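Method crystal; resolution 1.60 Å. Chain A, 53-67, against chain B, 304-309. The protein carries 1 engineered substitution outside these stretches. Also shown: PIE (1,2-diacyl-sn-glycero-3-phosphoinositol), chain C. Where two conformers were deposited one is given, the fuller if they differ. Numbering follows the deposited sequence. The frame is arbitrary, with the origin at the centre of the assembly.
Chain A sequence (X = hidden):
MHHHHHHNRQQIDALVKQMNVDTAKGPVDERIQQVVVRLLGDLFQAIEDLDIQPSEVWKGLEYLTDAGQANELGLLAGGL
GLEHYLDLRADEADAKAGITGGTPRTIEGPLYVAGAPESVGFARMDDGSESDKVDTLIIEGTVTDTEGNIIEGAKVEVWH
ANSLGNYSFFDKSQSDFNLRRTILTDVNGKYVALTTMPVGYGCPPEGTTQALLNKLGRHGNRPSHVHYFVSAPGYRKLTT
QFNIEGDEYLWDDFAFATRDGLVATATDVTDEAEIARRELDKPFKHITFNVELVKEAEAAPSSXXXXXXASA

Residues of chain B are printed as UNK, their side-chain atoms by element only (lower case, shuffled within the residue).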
ATOM      1  N   GLN A  53     -15.588   7.962  -5.338  1.00 13.75           N
ATOM      2  CA  GLN A  53     -16.014   8.804  -4.212  1.00 14.40           C
ATOM      3  C   GLN A  53     -14.983   8.781  -3.094  1.00 13.82           C
ATOM      4  O   GLN A  53     -14.198   7.826  -2.993  1.00 13.07           O
ATOM      5  CB  GLN A  53     -17.378   8.322  -3.702  1.00 15.58           C
ATOM      6  CG  GLN A  53     -18.476   8.451  -4.750  1.00 18.46           C
ATOM      7  CD  GLN A  53     -18.640   9.885  -5.225  1.00 22.58           C
ATOM      8  OE1 GLN A  53     -18.448  10.181  -6.410  1.00 27.15           O
ATOM      9  NE2 GLN A  53     -18.927  10.798  -4.295  1.00 22.97           N
ATOM     10  N   PRO A  54     -14.935   9.827  -2.242  1.00 13.11           N
ATOM     11  CA  PRO A  54     -13.954   9.811  -1.172  1.00 12.49           C
ATOM     12  C   PRO A  54     -14.029   8.538  -0.318  1.00 13.28           C
ATOM     13  O   PRO A  54     -13.014   7.980   0.015  1.00 13.15           O
ATOM     14  CB  PRO A  54     -14.300  11.064  -0.353  1.00 14.00           C
ATOM     15  CG  PRO A  54     -14.858  11.966  -1.352  1.00 12.96           C
ATOM     16  CD  PRO A  54     -15.720  11.082  -2.213  1.00 12.69           C
ATOM     17  N   SER A  55     -15.232   8.063  -0.012  1.00 13.44           N
ATOM     18  CA  SER A  55     -15.369   6.872   0.811  1.00 13.80           C
ATOM     19  C   SER A  55     -14.706   5.664   0.150  1.00 12.54           C
ATOM     20  O   SER A  55     -14.125   4.828   0.851  1.00 13.56           O
ATOM     21  CB  SER A  55     -16.840   6.589   1.080  1.00 14.52           C
ATOM     22  OG  SER A  55     -17.379   7.627   1.896  0.50 16.02           O
ATOM     23  N   GLU A  56     -14.799   5.591  -1.183  1.00 12.67           N
ATOM     24  CA  GLU A  56     -14.141   4.521  -1.957  1.00 12.48           C
ATOM     25  C   GLU A  56     -12.606   4.630  -1.922  1.00 11.94           C
ATOM     26  O   GLU A  56     -11.903   3.642  -1.723  1.00 12.11           O
ATOM     27  CB  GLU A  56     -14.646   4.526  -3.401  1.00 11.74           C
ATOM     28  CG  GLU A  56     -16.110   4.113  -3.464  1.00 13.94           C
ATOM     29  CD  GLU A  56     -16.704   4.206  -4.848  1.00 16.91           C
ATOM     30  OE1 GLU A  56     -16.492   5.218  -5.547  1.00 15.69           O
ATOM     31  OE2 GLU A  56     -17.414   3.256  -5.246  1.00 19.15           O
ATOM     32  N   VAL A  57     -12.081   5.845  -2.070  1.00 11.65           N
ATOM     33  CA  VAL A  57     -10.648   6.048  -1.982  1.00 11.36           C
ATOM     34  C   VAL A  57     -10.124   5.639  -0.602  1.00 11.03           C
ATOM     35  O   VAL A  57      -9.137   4.908  -0.489  1.00 10.66           O
ATOM     36  CB  VAL A  57     -10.269   7.521  -2.293  1.00 10.63           C
ATOM     37  CG1 VAL A  57      -8.789   7.784  -2.056  1.00 11.91           C
ATOM     38  CG2 VAL A  57     -10.636   7.867  -3.735  1.00 12.26           C
ATOM     39  N   TRP A  58     -10.804   6.063   0.469  1.00  9.86           N
ATOM     40  CA  TRP A  58     -10.367   5.704   1.818  1.00 10.60           C
ATOM     41  C   TRP A  58     -10.437   4.200   2.035  1.00 11.44           C
ATOM     42  O   TRP A  58      -9.534   3.638   2.616  1.00 11.48           O
ATOM     43  CB  TRP A  58     -11.165   6.460   2.899  1.00 10.72           C
ATOM     44  CG  TRP A  58     -10.965   7.951   2.842  1.00 13.18           C
ATOM     45  CD1 TRP A  58     -11.952   8.886   2.801  1.00 13.90           C
ATOM     46  CD2 TRP A  58      -9.725   8.676   2.797  1.00 15.32           C
ATOM     47  NE1 TRP A  58     -11.417  10.145   2.717  1.00 15.49           N
ATOM     48  CE2 TRP A  58     -10.051  10.051   2.744  1.00 15.41           C
ATOM     49  CE3 TRP A  58      -8.372   8.298   2.821  1.00 17.44           C
ATOM     50  CZ2 TRP A  58      -9.075  11.062   2.701  1.00 16.26           C
ATOM     51  CZ3 TRP A  58      -7.398   9.298   2.784  1.00 17.30           C
ATOM     52  CH2 TRP A  58      -7.762  10.678   2.727  1.00 17.64           C
ATOM     53  N   LYS A  59     -11.465   3.545   1.492  1.00 11.65           N
ATOM     54  CA  LYS A  59     -11.532   2.081   1.607  1.00 12.68           C
ATOM     55  C   LYS A  59     -10.341   1.425   0.913  1.00 12.02           C
ATOM     56  O   LYS A  59      -9.779   0.445   1.429  1.00 13.03           O
ATOM     57  CB  LYS A  59     -12.868   1.539   1.086  1.00 12.89           C
ATOM     58  CG  LYS A  59     -13.981   1.782   2.109  1.00 19.07           C
ATOM     59  CD  LYS A  59     -15.368   1.331   1.661  1.00 25.45           C
ATOM     60  CE  LYS A  59     -16.418   1.610   2.776  1.00 26.72           C
ATOM     61  NZ  LYS A  59     -17.072   2.965   2.716  1.00 26.92           N
ATOM     62  N   GLY A  60      -9.957   1.947  -0.251  1.00 11.65           N
ATOM     63  CA  GLY A  60      -8.786   1.403  -0.972  1.00 11.79           C
ATOM     64  C   GLY A  60      -7.490   1.581  -0.179  1.00 12.05           C
ATOM     65  O   GLY A  60      -6.670   0.667  -0.088  1.00 12.88           O
ATOM     66  N   LEU A  61      -7.288   2.771   0.397  1.00 11.34           N
ATOM     67  CA  LEU A  61      -6.085   3.031   1.205  1.00 12.17           C
ATOM     68  C   LEU A  61      -6.064   2.199   2.497  1.00 12.49           C
ATOM     69  O   LEU A  61      -5.008   1.710   2.922  1.00 11.81           O
ATOM     70  CB  LEU A  61      -5.951   4.530   1.502  1.00 13.34           C
ATOM     71  CG  LEU A  61      -5.569   5.394   0.318  1.00 16.06           C
ATOM     72  CD1 LEU A  61      -5.445   6.820   0.831  1.00 17.55           C
ATOM     73  CD2 LEU A  61      -4.242   4.954  -0.332  1.00 17.92           C
ATOM     74  N   GLU A  62      -7.234   2.015   3.112  1.00 10.61           N
ATOM     75  CA  GLU A  62      -7.351   1.165   4.291  1.00 11.41           C
ATOM     76  C   GLU A  62      -7.010  -0.299   3.951  1.00 11.05           C
ATOM     77  O   GLU A  62      -6.297  -0.974   4.711  1.00 10.86           O
ATOM     78  CB  GLU A  62      -8.732   1.309   4.918  1.00 10.64           C
ATOM     79  CG  GLU A  62      -8.887   2.697   5.599  1.00 11.40           C
ATOM     80  CD  GLU A  62     -10.313   3.217   5.656  1.00 12.33           C
ATOM     81  OE1 GLU A  62     -11.271   2.432   5.466  1.00 13.28           O
ATOM     82  OE2 GLU A  62     -10.471   4.447   5.909  1.00 14.20           O
ATOM     83  N   TYR A  63      -7.499  -0.751   2.799  1.00 11.53           N
ATOM     84  CA  TYR A  63      -7.148  -2.093   2.301  1.00 11.78           C
ATOM     85  C   TYR A  63      -5.634  -2.234   2.113  1.00 11.32           C
ATOM     86  O   TYR A  63      -5.045  -3.220   2.613  1.00 11.07           O
ATOM     87  CB  TYR A  63      -7.862  -2.399   0.980  1.00 10.53           C
ATOM     88  CG  TYR A  63      -7.439  -3.749   0.431  1.00 11.49           C
ATOM     89  CD1 TYR A  63      -7.987  -4.925   0.942  1.00 11.51           C
ATOM     90  CD2 TYR A  63      -6.470  -3.833  -0.573  1.00 11.56           C
ATOM     91  CE1 TYR A  63      -7.559  -6.186   0.478  1.00 11.74           C
ATOM     92  CE2 TYR A  63      -6.030  -5.076  -1.041  1.00 10.25           C
ATOM     93  CZ  TYR A  63      -6.588  -6.240  -0.503  1.00 12.24           C
ATOM     94  OH  TYR A  63      -6.145  -7.456  -0.984  1.00 12.03           O
ATOM     95  N   LEU A  64      -5.010  -1.268   1.422  1.00 11.07           N
ATOM     96  CA  LEU A  64      -3.552  -1.324   1.205  1.00 11.70           C
ATOM     97  C   LEU A  64      -2.775  -1.295   2.511  1.00 10.88           C
ATOM     98  O   LEU A  64      -1.787  -2.027   2.648  1.00 11.66           O
ATOM     99  CB  LEU A  64      -3.063  -0.242   0.238  1.00 12.81           C
ATOM    100  CG  LEU A  64      -3.582  -0.460  -1.197  1.00 15.27           C
ATOM    101  CD1 LEU A  64      -3.158   0.686  -2.074  1.00 17.22           C
ATOM    102  CD2 LEU A  64      -3.103  -1.807  -1.820  1.00 18.07           C
ATOM    103  N   THR A  65      -3.229  -0.476   3.472  1.00 10.89           N
ATOM    104  CA  THR A  65      -2.628  -0.453   4.813  1.00 11.26           C
ATOM    105  C   THR A  65      -2.709  -1.851   5.476  1.00 11.01           C
ATOM    106  O   THR A  65      -1.691  -2.384   5.969  1.00 12.12           O
ATOM    107  CB  THR A  65      -3.350   0.575   5.711  1.00 10.26           C
ATOM    108  OG1 THR A  65      -3.119   1.901   5.188  1.00 11.93           O
ATOM    109  CG2 THR A  65      -2.824   0.501   7.152  1.00 12.60           C
ATOM    110  N   ASP A  66      -3.893  -2.449   5.450  1.00 11.73           N
ATOM    111  CA  ASP A  66      -4.111  -3.784   6.055  1.00 12.48           C
ATOM    112  C   ASP A  66      -3.253  -4.855   5.378  1.00 12.77           C
ATOM    113  O   ASP A  66      -2.679  -5.712   6.069  1.00 12.24           O
ATOM    114  CB  ASP A  66      -5.575  -4.199   5.967  1.00 13.18           C
ATOM    115  CG  ASP A  66      -6.486  -3.347   6.845  1.00 14.71           C
ATOM    116  OD1 ASP A  66      -5.968  -2.571   7.663  1.00 17.01           O
ATOM    117  OD2 ASP A  66      -7.716  -3.477   6.667  1.00 17.95           O
ATOM    118  N   ALA A  67      -3.176  -4.777   4.043  1.00 13.08           N
ATOM    119  CA  ALA A  67      -2.358  -5.709   3.257  1.00 12.73           C
ATOM    120  C   ALA A  67      -0.882  -5.622   3.638  1.00 11.95           C
ATOM    121  O   ALA A  67      -0.222  -6.659   3.805  1.00 13.34           O
ATOM    122  CB  ALA A  67      -2.559  -5.484   1.738  1.00 12.72           C
TER
ATOM    123  N   UNK B 304     -20.929  14.058   3.827  1.00 26.86           N
ATOM    124  CA  UNK B 304     -20.396  13.134   4.828  1.00 27.02           C
ATOM    125  C   UNK B 304     -19.530  12.052   4.181  1.00 25.64           C
ATOM    126  O   UNK B 304     -19.859  11.537   3.115  1.00 26.29           O
ATOM    127  c   UNK B 304     -23.567  12.861   7.078  1.00 34.82           C
ATOM    128  o   UNK B 304     -23.891  11.680   6.808  1.00 37.35           O
ATOM    129  o   UNK B 304     -24.234  13.583   7.844  1.00 35.75           O
ATOM    130  c   UNK B 304     -22.329  13.468   6.443  1.00 30.69           C
ATOM    131  c   UNK B 304     -21.538  12.482   5.585  1.00 27.12           C
ATOM    132  N   UNK B 305     -18.417  11.726   4.828  1.00 22.29           N
ATOM    133  CA  UNK B 305     -17.449  10.794   4.249  1.00 20.49           C
ATOM    134  C   UNK B 305     -17.241   9.644   5.230  1.00 19.84           C
ATOM    135  O   UNK B 305     -16.806   9.866   6.355  1.00 18.87           O
ATOM    136  c   UNK B 305     -16.105  11.532   3.992  1.00 20.27           C
ATOM    137  c   UNK B 305     -16.291  12.630   2.943  1.00 19.56           C
ATOM    138  c   UNK B 305     -15.023  10.568   3.541  1.00 19.33           C
ATOM    139  N   UNK B 306     -17.582   8.422   4.814  1.00 19.17           N
ATOM    140  CA  UNK B 306     -17.193   7.202   5.556  1.00 19.98           C
ATOM    141  C   UNK B 306     -15.687   6.968   5.439  1.00 19.18           C
ATOM    142  O   UNK B 306     -15.116   6.987   4.341  1.00 19.36           O
ATOM    143  c   UNK B 306     -20.131   4.850   4.414  1.00 34.85           C
ATOM    144  o   UNK B 306     -19.514   4.165   3.547  1.00 38.23           O
ATOM    145  c   UNK B 306     -19.437   6.047   5.073  1.00 27.26           C
ATOM    146  c   UNK B 306     -17.928   5.968   5.013  1.00 20.75           C
ATOM    147  o   UNK B 306     -21.311   4.601   4.764  1.00 39.76           O
ATOM    148  N   UNK B 307     -15.057   6.717   6.580  1.00 17.54           N
ATOM    149  CA  UNK B 307     -13.613   6.567   6.651  1.00 17.05           C
ATOM    150  C   UNK B 307     -13.277   5.855   7.963  1.00 17.15           C
ATOM    151  O   UNK B 307     -13.926   6.106   8.991  1.00 17.36           O
ATOM    152  c   UNK B 307     -11.444   7.922   6.554  1.00 17.40           C
ATOM    153  c   UNK B 307      -8.470  10.186   6.359  1.00 17.47           C
ATOM    154  c   UNK B 307     -12.964   7.969   6.607  1.00 16.54           C
ATOM    155  n   UNK B 307      -9.337   9.187   6.474  1.00 16.93           N
ATOM    156  c   UNK B 307     -10.788   9.316   6.371  1.00 15.68           C
ATOM    157  n   UNK B 307      -7.163   9.944   6.473  1.00 16.29           N
ATOM    158  n   UNK B 307      -8.900  11.432   6.120  1.00 16.46           N
ATOM    159  N   UNK B 308     -12.286   4.963   7.942  1.00 16.36           N
ATOM    160  CA  UNK B 308     -11.854   4.310   9.181  1.00 16.82           C
ATOM    161  C   UNK B 308     -11.161   5.329  10.080  1.00 17.82           C
ATOM    162  O   UNK B 308     -10.239   6.043   9.649  1.00 19.62           O
ATOM    163  c   UNK B 308     -10.933   3.114   8.907  1.00 17.16           C
ATOM    164  n   UNK B 308      -8.772   1.029   9.198  1.00 23.44           N
ATOM    165  c   UNK B 308      -8.174   0.020   8.558  1.00 21.08           C
ATOM    166  c   UNK B 308     -10.076   0.923   9.822  1.00 22.61           C
ATOM    167  n   UNK B 308      -6.989   0.211   8.009  1.00 21.42           N
ATOM    168  n   UNK B 308      -8.787  -1.154   8.436  1.00 20.96           N
ATOM    169  c   UNK B 308     -10.640   2.283  10.178  1.00 18.50           C
ATOM    170  N   UNK B 309     -11.679   5.464  11.293  1.00 17.23           N
ATOM    171  CA  UNK B 309     -11.160   6.473  12.211  1.00 17.34           C
ATOM    172  C   UNK B 309     -10.907   5.832  13.551  1.00 17.72           C
ATOM    173  O   UNK B 309     -11.650   4.924  13.961  1.00 19.23           O
ATOM    174  n   UNK B 309     -14.679  10.978   8.016  1.00 11.38           N
ATOM    175  c   UNK B 309     -14.661  10.129   9.054  1.00 12.06           C
ATOM    176  n   UNK B 309     -15.669   9.264   9.217  1.00 15.65           N
ATOM    177  n   UNK B 309     -13.617  10.136   9.873  1.00 11.82           N
ATOM    178  c   UNK B 309     -13.478   9.295  11.069  1.00 14.21           C
ATOM    179  c   UNK B 309     -12.156   7.625  12.354  1.00 17.15           C
ATOM    180  c   UNK B 309     -12.250   8.457  11.077  1.00 16.09           C
TER
HETATM  181  P   PIE C1308     -12.670  -6.450   2.615  1.00 20.00           P
HETATM  182  O11 PIE C1308     -13.956  -5.880   2.989  1.00 20.00           O
HETATM  183  O12 PIE C1308     -12.204  -6.029   1.058  1.00 20.00           O
HETATM  184  O13 PIE C1308     -13.014  -8.152   2.501  1.00 20.00           O
HETATM  185  O14 PIE C1308     -11.558  -6.491   3.571  1.00 20.00           O
HETATM  186  C1  PIE C1308     -14.628  -5.677   1.618  1.00 80.67           C
HETATM  187  C2  PIE C1308     -14.269  -4.200   1.347  1.00 77.32           C
HETATM  188  C3  PIE C1308     -13.489  -4.206   0.026  1.00 75.40           C
HETATM  189  O31 PIE C1308     -12.439  -3.218  -0.027  1.00 72.79           O
HETATM  190  O32 PIE C1308     -10.845  -4.486  -0.976  1.00 70.55           O
HETATM  191  C31 PIE C1308     -11.563  -3.491  -1.038  1.00 70.50           C
HETATM  192  C32 PIE C1308     -11.476  -2.550  -2.239  1.00 68.67           C
HETATM  193  C33 PIE C1308     -10.079  -1.946  -2.357  1.00 66.70           C
HETATM  194  C34 PIE C1308      -9.254  -2.654  -3.431  1.00 64.62           C
HETATM  195  C35 PIE C1308      -8.405  -1.644  -4.201  1.00 63.53           C
HETATM  196  C36 PIE C1308      -7.005  -2.187  -4.479  1.00 61.97           C
HETATM  197  C37 PIE C1308      -6.922  -2.731  -5.903  1.00 61.26           C
HETATM  198  C38 PIE C1308      -5.496  -2.630  -6.440  1.00 60.57           C
HETATM  199  C39 PIE C1308      -5.501  -2.472  -7.823  1.00 59.82           C
HETATM  200  C40 PIE C1308      -4.432  -1.922  -8.530  1.00 59.21           C
HETATM  201  C41 PIE C1308      -3.263  -1.491  -7.916  1.00 59.05           C
HETATM  202  C42 PIE C1308      -2.107  -2.459  -8.198  1.00 59.32           C
HETATM  203  O21 PIE C1308     -15.423  -3.264   1.329  1.00 75.51           O
HETATM  204  O22 PIE C1308     -17.032  -4.479   0.278  1.00 73.97           O
HETATM  205  C21 PIE C1308     -16.404  -3.423   0.371  1.00 73.43           C
HETATM  206  C22 PIE C1308     -16.816  -2.271  -0.564  1.00 70.93           C
HETATM  207  C23 PIE C1308     -15.731  -1.299  -1.030  1.00 67.11           C
HETATM  208  C24 PIE C1308     -16.333  -0.206  -1.925  1.00 63.53           C
HETATM  209  C25 PIE C1308     -15.689  -0.196  -3.314  1.00 59.85           C
HETATM  210  C26 PIE C1308     -14.256   0.331  -3.242  1.00 56.97           C
HETATM  211  C27 PIE C1308     -13.635   0.445  -4.630  1.00 54.61           C
HETATM  212  C28 PIE C1308     -12.107   0.469  -4.545  1.00 52.89           C
HETATM  213  C29 PIE C1308     -11.582   1.904  -4.508  1.00 50.99           C
HETATM  214  C47 PIE C1308     -10.064   1.961  -4.681  1.00 49.61           C
HETATM  215  C48 PIE C1308      -9.588   3.410  -4.607  1.00 48.75           C
HETATM  216  C49 PIE C1308      -8.230   3.588  -5.287  1.00 49.03           C
HETATM  217  C50 PIE C1308      -7.309   4.525  -4.497  1.00 49.08           C
HETATM  218  C51 PIE C1308      -6.312   3.761  -3.609  1.00 49.20           C
HETATM  219  C1' PIE C1308     -10.947  -7.727   6.994  1.00 20.00           C
HETATM  220  C2' PIE C1308     -11.765  -6.729   7.757  1.00 20.00           C
HETATM  221  C3' PIE C1308     -13.067  -6.471   6.978  1.00 20.00           C
HETATM  222  C4' PIE C1308     -12.797  -6.020   5.602  1.00 20.00           C
HETATM  223  C5' PIE C1308     -11.908  -7.015   4.844  1.00 20.00           C
HETATM  224  C6' PIE C1308     -10.573  -7.211   5.609  1.00 20.00           C
HETATM  225  O1' PIE C1308      -9.694  -7.941   7.666  1.00 20.00           O
HETATM  226  O2' PIE C1308     -12.106  -7.193   9.052  1.00 20.00           O
HETATM  227  O3' PIE C1308     -13.876  -5.505   7.663  1.00 20.00           O
HETATM  228  O4' PIE C1308     -13.079  -4.786   4.976  1.00 20.00           O
HETATM  229  O6' PIE C1308      -9.783  -8.196   4.930  1.00 20.00           O
HETATM  230  C52 PIE C1308      -5.474   2.722  -4.374  1.00 49.63           C
HETATM  231  C53 PIE C1308      -4.261   3.353  -5.057  1.00 50.58           C
HETATM  232  C54 PIE C1308      -3.246   3.873  -4.035  1.00 51.61           C
HETATM  233  C55 PIE C1308      -1.813   3.553  -4.471  1.00 52.69           C
HETATM  234  C43 PIE C1308      -1.946  -3.503  -7.082  1.00 58.88           C
HETATM  235  C44 PIE C1308      -0.491  -3.650  -6.635  1.00 58.19           C
HETATM  236  C45 PIE C1308      -0.101  -5.126  -6.557  1.00 57.28           C
HETATM  237  C46 PIE C1308       0.231  -5.514  -5.123  1.00 57.13           C
HETATM  238  O   HOH W   1     -14.784   4.483   3.436  1.00 19.16           O
HETATM  239  O   HOH W   2      -8.572   6.266   6.126  1.00 24.64           O

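Position 304 of chain B carries three carbons in a row, the third bearing two oxygens: a carboxylate on a two-methylene stem, hence Glu304(B). Its CB points away from the helix of chain A, and the side chain makes no contact with it; an exposed site suits such a charged group.

Position 305 has three carbons, one bonded to CA and carrying the other two, with no heteroatom. This is a beta-branched aliphatic side chain, Val305(B). Its CG1 lies 4.0 Å from CB of Pro54(A) and 3.6 Å from CD1 of Trp58(A), at the edge of the indole, so a compact apolar group packs against both the proline and the edge of the ring.

Position 306 repeats the pattern of three carbons ending in two oxygens, and one oxygen meets NZ of Lys59(A) at 2.8 Å. The residue is Glu306(B), and OE1 accepts a salt-bridged hydrogen bond from the ammonium. Its backbone N also gives a weak hydrogen bond to OG of Ser55(A), at 3.0 Å. Water 1 binds the backbone O of Glu306(B), the backbone O of Ser55(A) and NZ of Lys59(A), reinforcing the same corner.

Position 307 has three carbons, a nitrogen, then a carbon carrying two more nitrogens, a planar group lying flat over the indole of Trp58(A). It is Arg307(B), almost fully extended. CZ sits 3.6 Å from the centroid of the six-membered ring, with the planes at 8°, a cation-pi stack; CD lies 3.6 Å from the centroid of the five-membered ring, a CH-pi contact. A flat cation on a long stem can thus cover both rings. NE reaches Glu62(A) through water 2.

Position 308 has the same atoms, but its terminal nitrogens approach a carboxylate: Arg308(B). NH2 donates to OD1 of Asp66(A) at 3.0 Å and NH1 to OD2 of Asp66(A) at 3.1 Å, a two-pronged salt bridge. A guanidinium suits this place because it offers N-H groups side by side to both carboxylate oxygens, while its face lies over CB of Glu62(A). Its backbone N donates to OE2 of Glu62(A) at 2.8 Å.

Position 309 again shows three carbons, a nitrogen and a carbon with two nitrogens, yet makes no contact with the helix stretch. It is Arg309(B), which turns back on its own segment: NH1 and NH2 donate to the backbone O of Val305(B), at 3.1 and 2.9 Å. The long side chain lets two nitrogens reach one carbonyl four residues back, bracing the segment.

The contact therefore pairs an irregular segment with a helix. Ser55(A), Trp58(A) and Glu62(A), spaced three and four residues apart, meet successive residues 306 to 308. Stacking on Trp58(A) occupies the middle, while salt bridges from Lys59(A) and Asp66(A) add complementary charge.

Chain B, residues 304-309: EVERRR
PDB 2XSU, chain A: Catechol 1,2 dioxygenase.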